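Local coordinates for tartronic semialdehyde reductase (Salmonella typhimurium, PDB 1YB4), which catalyses the NAD(P)H-dependent reduction of tartronate semialdehyde (2-hydroxy-3-oxopropanoate) to (R)-glycerate, at residues Ala189-Ser194 with Leu288-Lys293; Gln263-Thr268 with Gln284-Met289; Leu29-Ile34 with Leu44-Val49. All blocks are in the same frame, centred on the assembly; numbering follows the deposited sequence.

Contact 1: residues Ala189-Ser194 with Leu288-Lys293; sequences ALVFAS and LMANHK
Val-191 and Ser-194 on the last turns of helix 167-195 meet Ala-290 and His-292 in a small, partly buried contact of mixed character, where helix 283-290 stops and the chain begins its C-terminal tail. No hydrogen bond joins the two segments. CG1 of Val-191, set anti to the backbone N (chi1 172°), reaches across to the methyl CB of Ala-290 at 4.2 Å and to the carbonyl O of His-292 at 3.9 Å. One turn on, Ser-194 comes up to the imidazole at its CE1 corner: Ser-194 CB lies 3.7 Å from His-292 CE1, while OG sits near the ring plane but is modelled too close for its exact position to be trusted. Beside the contact, Ala-290 O accepts a hydrogen bond from NZ of Lys-195, so the ends of both helices are also joined by a polar link. His-292 can face helix 167-195 because the chain has just turned at Asn-291, whose positive phi makes it the C-prime residue. His-292 N points back to Glu-287 O, and Asn-291 N makes a weak 3.3 Å bond to Leu-288 O: the Schellman motif that ends helix 283-290.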
# COMPACT_ATOMS: atom_id res chain seq x y z
N ALA A 189 5.72 -14.43 -1.81
CA ALA A 189 6.46 -15.46 -1.08
C ALA A 189 7.40 -16.27 -1.97
O ALA A 189 8.56 -16.50 -1.62
CB ALA A 189 5.47 -16.38 -0.39
N LEU A 190 6.90 -16.70 -3.13
CA LEU A 190 7.72 -17.50 -4.04
C LEU A 190 8.79 -16.66 -4.77
O LEU A 190 9.94 -17.09 -4.87
CB LEU A 190 6.81 -18.24 -5.03
CG LEU A 190 5.95 -19.32 -4.38
CD1 LEU A 190 4.99 -19.94 -5.38
CD2 LEU A 190 6.84 -20.41 -3.82
N VAL A 191 8.43 -15.48 -5.27
CA VAL A 191 9.42 -14.64 -5.94
C VAL A 191 10.56 -14.41 -4.93
O VAL A 191 11.74 -14.53 -5.26
CB VAL A 191 8.82 -13.27 -6.40
CG1 VAL A 191 9.90 -12.35 -6.90
CG2 VAL A 191 7.83 -13.51 -7.50
N PHE A 192 10.20 -14.12 -3.69
CA PHE A 192 11.18 -13.90 -2.63
C PHE A 192 12.00 -15.18 -2.38
O PHE A 192 13.23 -15.13 -2.32
CB PHE A 192 10.48 -13.52 -1.34
CG PHE A 192 11.24 -13.94 -0.12
CD1 PHE A 192 12.35 -13.21 0.30
CD2 PHE A 192 10.89 -15.09 0.56
CE1 PHE A 192 13.10 -13.64 1.39
CE2 PHE A 192 11.64 -15.53 1.65
CZ PHE A 192 12.75 -14.80 2.07
N ALA A 193 11.31 -16.30 -2.19
CA ALA A 193 11.99 -17.57 -1.95
C ALA A 193 12.93 -17.84 -3.11
O ALA A 193 14.05 -18.30 -2.92
CB ALA A 193 10.97 -18.71 -1.85
N SER A 194 12.48 -17.53 -4.32
CA SER A 194 13.31 -17.76 -5.48
C SER A 194 14.57 -16.90 -5.47
O SER A 194 15.68 -17.43 -5.53
CB SER A 194 12.52 -17.50 -6.75
OG SER A 194 13.35 -17.69 -7.88
N LEU A 288 8.70 -8.49 -12.19
CA LEU A 288 9.14 -7.25 -12.82
C LEU A 288 9.72 -6.28 -11.79
O LEU A 288 10.79 -5.69 -11.99
CB LEU A 288 7.96 -6.59 -13.54
CG LEU A 288 8.21 -5.29 -14.30
CD1 LEU A 288 9.22 -5.53 -15.39
CD2 LEU A 288 6.91 -4.77 -14.91
N MSE A 289 8.99 -6.13 -10.68
CA MSE A 289 9.38 -5.23 -9.61
C MSE A 289 10.60 -5.67 -8.82
O MSE A 289 11.15 -4.90 -8.03
CB MSE A 289 8.17 -5.01 -8.69
CG MSE A 289 7.02 -4.25 -9.38
SE MSE A 289 5.22 -4.63 -8.74
CE MSE A 289 5.20 -3.42 -7.22
N ALA A 290 11.05 -6.90 -9.04
CA ALA A 290 12.21 -7.43 -8.35
C ALA A 290 13.30 -7.78 -9.35
O ALA A 290 14.44 -8.05 -8.96
CB ALA A 290 11.81 -8.67 -7.56
N ASN A 291 12.96 -7.74 -10.63
CA ASN A 291 13.90 -8.09 -11.69
C ASN A 291 14.41 -9.51 -11.41
O ASN A 291 15.61 -9.75 -11.36
CB ASN A 291 15.08 -7.11 -11.73
CG ASN A 291 15.84 -7.16 -13.05
OD1 ASN A 291 15.42 -7.84 -14.01
ND2 ASN A 291 16.96 -6.44 -13.13
N HIS A 292 13.48 -10.43 -11.21
CA HIS A 292 13.81 -11.82 -10.94
C HIS A 292 12.58 -12.70 -11.17
O HIS A 292 11.58 -12.59 -10.46
CB HIS A 292 14.30 -11.93 -9.50
CG HIS A 292 14.87 -13.26 -9.16
ND1 HIS A 292 14.09 -14.39 -9.04
CD2 HIS A 292 16.14 -13.65 -8.91
CE1 HIS A 292 14.86 -15.42 -8.74
NE2 HIS A 292 16.11 -15.00 -8.65
N LYS A 293 12.65 -13.59 -12.16
CA LYS A 293 11.52 -14.46 -12.49
C LYS A 293 11.49 -15.82 -11.77
O LYS A 293 12.40 -16.15 -11.02
CB LYS A 293 11.47 -14.65 -14.01
CG LYS A 293 11.52 -13.32 -14.76
CD LYS A 293 11.20 -13.44 -16.24
CE LYS A 293 9.73 -13.73 -16.48
NZ LYS A 293 8.81 -12.64 -16.00

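Contact 2: residues Gln263-Thr268 with Gln284-Met289; sequences QELFNT and QALELM
Leu-265 and Thr-268 of helix 257-271 face Ala-285, Leu-288 and Met-289 of helix 283-290 in a buried helix-helix crossing within the helical C-terminal domain. The axes of the two short segments come within 9.3 Å and are inclined at 75°, so side chains from little more than one turn of each helix carry the contact. Met-289 is a selenomethionine, and its chain bends at chi3 (83°) near the isobutyl group of Leu-265, which it crosses at about a right angle. CD2 of Leu-265 rests 3.6 Å from SE of Met-289 and 3.7 Å from its CE, touching the tip through a single methyl branch. The other branch, Leu-265 CD1, makes a looser approach of 4.5 Å to Leu-286 CD1. Closest to the backbones stands Ala-285, whose CB lies 3.9 Å from the carbonyl O of Leu-265; its small side chain lets the CA atoms of Ala-285 and Thr-268 approach to 6.1 Å. This is packing between consecutive helices of the all-helical half of a HIBADH-related dehydrogenase, and here it is also part of the subunit interface. Thr-268 shows how one residue serves both purposes. With CG2 anti to the backbone N, its methyl faces helix 283-290 and meets CD2 of Leu-288 at 3.8 Å, whereas its hydroxyl OG1 is hydrogen-bonded to Met-289 O of the third subunit and to Asn-255 ND2 of the fourth. Leu-288 and Met-289 in turn pack on their own counterparts in the third subunit. On a different side of helix 257-271, Asn-267 ND2 bonds to Glu-264 OE1 at 3.3 Å, approaching from above the carboxylate plane, and Glu-264 OE1 also accepts from Leu-256 N of the fourth subunit.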
# COMPACT_ATOMS: atom_id res chain seq x y z
N GLN A 263 -5.28 -4.23 -7.27
CA GLN A 263 -5.85 -3.67 -8.49
C GLN A 263 -4.75 -2.93 -9.24
O GLN A 263 -4.67 -3.00 -10.47
CB GLN A 263 -6.99 -2.70 -8.15
CG GLN A 263 -7.71 -2.08 -9.36
CD GLN A 263 -8.46 -3.12 -10.18
OE1 GLN A 263 -7.88 -4.10 -10.67
NE2 GLN A 263 -9.76 -2.91 -10.36
N GLU A 264 -3.88 -2.24 -8.51
CA GLU A 264 -2.79 -1.51 -9.14
C GLU A 264 -1.76 -2.46 -9.74
O GLU A 264 -1.19 -2.17 -10.80
CB GLU A 264 -2.12 -0.58 -8.12
CG GLU A 264 -3.03 0.50 -7.60
CD GLU A 264 -3.75 1.25 -8.71
OE1 GLU A 264 -3.07 1.86 -9.56
OE2 GLU A 264 -5.00 1.22 -8.74
N LEU A 265 -1.50 -3.57 -9.06
CA LEU A 265 -0.55 -4.56 -9.57
C LEU A 265 -1.11 -5.16 -10.88
O LEU A 265 -0.36 -5.45 -11.81
CB LEU A 265 -0.31 -5.65 -8.52
CG LEU A 265 0.41 -5.26 -7.22
CD1 LEU A 265 0.43 -6.44 -6.27
CD2 LEU A 265 1.83 -4.81 -7.51
N PHE A 266 -2.43 -5.33 -10.95
CA PHE A 266 -3.06 -5.84 -12.17
C PHE A 266 -2.86 -4.81 -13.28
O PHE A 266 -2.81 -5.16 -14.45
CB PHE A 266 -4.57 -6.08 -11.98
CG PHE A 266 -4.90 -7.41 -11.35
CD1 PHE A 266 -4.09 -8.52 -11.56
CD2 PHE A 266 -6.04 -7.55 -10.55
CE1 PHE A 266 -4.40 -9.74 -10.99
CE2 PHE A 266 -6.37 -8.78 -9.98
CZ PHE A 266 -5.55 -9.87 -10.20
N ASN A 267 -2.75 -3.54 -12.89
CA ASN A 267 -2.54 -2.48 -13.86
C ASN A 267 -1.15 -2.65 -14.45
O ASN A 267 -0.93 -2.35 -15.62
CB ASN A 267 -2.67 -1.09 -13.21
CG ASN A 267 -4.11 -0.66 -13.01
OD1 ASN A 267 -5.01 -1.19 -13.64
ND2 ASN A 267 -4.32 0.32 -12.15
N THR A 268 -0.22 -3.12 -13.63
CA THR A 268 1.14 -3.35 -14.10
C THR A 268 1.13 -4.54 -15.06
O THR A 268 1.82 -4.53 -16.07
CB THR A 268 2.11 -3.58 -12.90
OG1 THR A 268 2.31 -2.33 -12.22
CG2 THR A 268 3.48 -4.09 -13.36
N GLN A 284 3.95 -12.20 -12.42
CA GLN A 284 4.83 -11.45 -13.30
C GLN A 284 5.05 -10.01 -12.83
O GLN A 284 6.11 -9.43 -13.06
CB GLN A 284 4.28 -11.46 -14.73
CG GLN A 284 4.21 -12.85 -15.34
CD GLN A 284 3.94 -12.83 -16.83
OE1 GLN A 284 2.85 -12.45 -17.27
NE2 GLN A 284 4.93 -13.23 -17.61
N ALA A 285 4.04 -9.44 -12.17
CA ALA A 285 4.16 -8.07 -11.69
C ALA A 285 5.24 -7.96 -10.65
O ALA A 285 6.03 -7.03 -10.68
CB ALA A 285 2.85 -7.60 -11.13
N LEU A 286 5.29 -8.92 -9.73
CA LEU A 286 6.32 -8.88 -8.71
C LEU A 286 7.68 -9.29 -9.27
O LEU A 286 8.72 -8.85 -8.79
CB LEU A 286 5.93 -9.74 -7.52
CG LEU A 286 4.74 -9.05 -6.85
CD1 LEU A 286 3.46 -9.54 -7.46
CD2 LEU A 286 4.75 -9.33 -5.40
N GLU A 287 7.68 -10.14 -10.30
CA GLU A 287 8.95 -10.54 -10.91
C GLU A 287 9.54 -9.28 -11.53
O GLU A 287 10.73 -9.02 -11.39
CB GLU A 287 8.73 -11.62 -11.98
CG GLU A 287 8.33 -12.97 -11.41
CD GLU A 287 7.97 -13.97 -12.49
OE1 GLU A 287 7.31 -13.57 -13.47
OE2 GLU A 287 8.32 -15.16 -12.35
N LEU A 288 8.70 -8.49 -12.19
CA LEU A 288 9.14 -7.25 -12.82
C LEU A 288 9.72 -6.28 -11.79
O LEU A 288 10.79 -5.69 -11.99
CB LEU A 288 7.96 -6.59 -13.54
CG LEU A 288 8.21 -5.29 -14.30
CD1 LEU A 288 9.22 -5.53 -15.39
CD2 LEU A 288 6.91 -4.77 -14.91
N MSE A 289 8.99 -6.13 -10.68
CA MSE A 289 9.38 -5.23 -9.61
C MSE A 289 10.60 -5.67 -8.82
O MSE A 289 11.15 -4.90 -8.03
CB MSE A 289 8.17 -5.01 -8.69
CG MSE A 289 7.02 -4.25 -9.38
SE MSE A 289 5.22 -4.63 -8.74
CE MSE A 289 5.20 -3.42 -7.22

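Contact 3: residues Leu29-Ile34 with Leu44-Val49; sequences LHVTTI and LGAVNV
Leu-29 and Val-47 are joined by the straighter of two backbone hydrogen bonds that hold 44-49 alongside the strand residues 29-31, the two chains running in roughly the same direction. Val-47 N donates a hydrogen bond to Leu-29 O at 2.8 Å, with an N-H...O angle of 162°, nearly in line with the C=O bond. The second bond, from Val-31 N to Val-47 O, is longer, at 3.2 Å, and its donor stands well above the carbonyl plane. Val-49 N reaches the same oxygen from the opposite face at 2.7 Å, the bond of an inverse gamma turn centred on Asn-48, so Val-47 O is gripped by two donors. Side chains fill in around this backbone core. The imidazole of His-30 lies side by side with Val-47, its ND1 3.4 Å from Val-47 CB, while CG1 of Val-49 comes to the ring edge near its plane. Val-31 CG1, anti to the carbonyl carbon (chi1 -48°), meets the methyl CB of Ala-46 at 3.9 Å. Farther along, a water bridges the segments, accepting from Asn-48 ND2 at 2.6 Å and from Thr-33 N at 3.3 Å. What places these groups lies one shell out. Phe-58 stacks on the ring of His-30, and Gly-45, with positive phi, is the C-prime residue of the Schellman motif ending helix 39-42, from which the chain turns back to the strand. Strand 28-31 is an outermost strand of the Rossmann-type sheet, hydrogen-bonded through His-30 to strand 5-8; 44-49 runs along its other side, with helix 39-42 touching Val-31 and Asn-48 and helix 52-57 packing on Thr-32 and Val-49.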
# COMPACT_ATOMS: atom_id res chain seq x y z
N LEU A 29 -37.27 -22.50 -23.19
CA LEU A 29 -36.75 -21.18 -22.91
C LEU A 29 -37.01 -20.14 -23.97
O LEU A 29 -36.87 -20.39 -25.17
CB LEU A 29 -35.24 -21.25 -22.69
CG LEU A 29 -34.70 -21.53 -21.29
CD1 LEU A 29 -35.32 -22.77 -20.69
CD2 LEU A 29 -33.19 -21.67 -21.40
N HIS A 30 -37.38 -18.95 -23.52
CA HIS A 30 -37.59 -17.84 -24.41
C HIS A 30 -36.38 -16.98 -24.09
O HIS A 30 -36.30 -16.39 -23.01
CB HIS A 30 -38.91 -17.14 -24.09
CG HIS A 30 -40.11 -17.82 -24.67
ND1 HIS A 30 -40.50 -17.65 -25.98
CD2 HIS A 30 -41.03 -18.64 -24.10
CE1 HIS A 30 -41.61 -18.34 -26.20
NE2 HIS A 30 -41.95 -18.95 -25.07
N VAL A 31 -35.43 -16.95 -25.01
CA VAL A 31 -34.19 -16.22 -24.82
C VAL A 31 -34.14 -14.92 -25.60
O VAL A 31 -35.03 -14.61 -26.39
CB VAL A 31 -32.99 -17.08 -25.24
CG1 VAL A 31 -33.11 -18.46 -24.62
CG2 VAL A 31 -32.91 -17.17 -26.75
N THR A 32 -33.06 -14.16 -25.37
CA THR A 32 -32.84 -12.88 -26.03
C THR A 32 -31.45 -12.35 -25.67
O THR A 32 -30.93 -12.67 -24.60
CB THR A 32 -33.86 -11.82 -25.59
OG1 THR A 32 -33.75 -10.67 -26.44
CG2 THR A 32 -33.60 -11.38 -24.16
N THR A 33 -30.87 -11.55 -26.55
CA THR A 33 -29.54 -10.96 -26.33
C THR A 33 -29.23 -10.11 -27.56
O THR A 33 -29.93 -10.21 -28.57
CB THR A 33 -28.44 -12.05 -26.13
OG1 THR A 33 -27.16 -11.42 -25.98
CG2 THR A 33 -28.40 -13.01 -27.30
N ILE A 34 -28.19 -9.28 -27.47
CA ILE A 34 -27.82 -8.42 -28.59
C ILE A 34 -27.25 -9.22 -29.76
O ILE A 34 -27.65 -9.02 -30.90
CB ILE A 34 -26.77 -7.35 -28.17
CG1 ILE A 34 -25.45 -8.01 -27.77
CG2 ILE A 34 -27.29 -6.54 -27.00
CD1 ILE A 34 -24.44 -8.14 -28.92
N LEU A 44 -32.84 -26.45 -30.05
CA LEU A 44 -32.98 -27.24 -28.84
C LEU A 44 -34.26 -26.84 -28.12
O LEU A 44 -34.57 -27.36 -27.05
CB LEU A 44 -31.76 -27.03 -27.93
CG LEU A 44 -31.40 -28.03 -26.82
CD1 LEU A 44 -31.24 -29.42 -27.39
CD2 LEU A 44 -30.10 -27.60 -26.15
N GLY A 45 -34.99 -25.89 -28.72
CA GLY A 45 -36.24 -25.45 -28.14
C GLY A 45 -36.34 -23.96 -27.85
O GLY A 45 -37.43 -23.37 -27.90
N ALA A 46 -35.21 -23.36 -27.52
CA ALA A 46 -35.18 -21.94 -27.22
C ALA A 46 -35.79 -21.14 -28.35
O ALA A 46 -35.51 -21.37 -29.53
CB ALA A 46 -33.74 -21.49 -26.96
N VAL A 47 -36.65 -20.20 -27.97
CA VAL A 47 -37.32 -19.32 -28.91
C VAL A 47 -36.68 -17.95 -28.78
O VAL A 47 -36.92 -17.25 -27.80
CB VAL A 47 -38.82 -19.18 -28.57
CG1 VAL A 47 -39.51 -18.35 -29.63
CG2 VAL A 47 -39.46 -20.55 -28.45
N ASN A 48 -35.86 -17.57 -29.76
CA ASN A 48 -35.17 -16.28 -29.72
C ASN A 48 -36.12 -15.10 -29.95
O ASN A 48 -36.02 -14.40 -30.95
CB ASN A 48 -34.06 -16.24 -30.78
CG ASN A 48 -33.24 -14.96 -30.73
OD1 ASN A 48 -32.43 -14.71 -31.61
ND2 ASN A 48 -33.46 -14.16 -29.70
N VAL A 49 -37.04 -14.88 -29.01
CA VAL A 49 -37.99 -13.79 -29.14
C VAL A 49 -37.16 -12.52 -29.30
O VAL A 49 -36.40 -12.11 -28.42
CB VAL A 49 -38.94 -13.73 -27.93
CG1 VAL A 49 -39.31 -15.15 -27.51
CG2 VAL A 49 -38.33 -12.97 -26.78
O HOH W 1 -32.48 -11.81 -29.38

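How the contacts relate
Contacts 1 and 2 share helix 283-290: contact 2 uses its buried flank, and contact 1 the end where the helix gives way to the tail. Their centres are 11 Å apart, and they meet directly through the salt bridge of Lys-293 with Glu-287. Neither has a hydrogen bond between its segments, but contact 2 is packed from aliphatic side chains and buried among subunits, whereas contact 1 adds a serine beside an imidazole and is only partly buried. Contact 3 belongs to the nucleotide-binding domain, its centre about 50 Å from that of contact 1 and 42 Å from that of contact 2. Partly buried at a sheet edge and touched by no other subunit, it pairs backbone hydrogen bonds and a bridging water with side-chain packing.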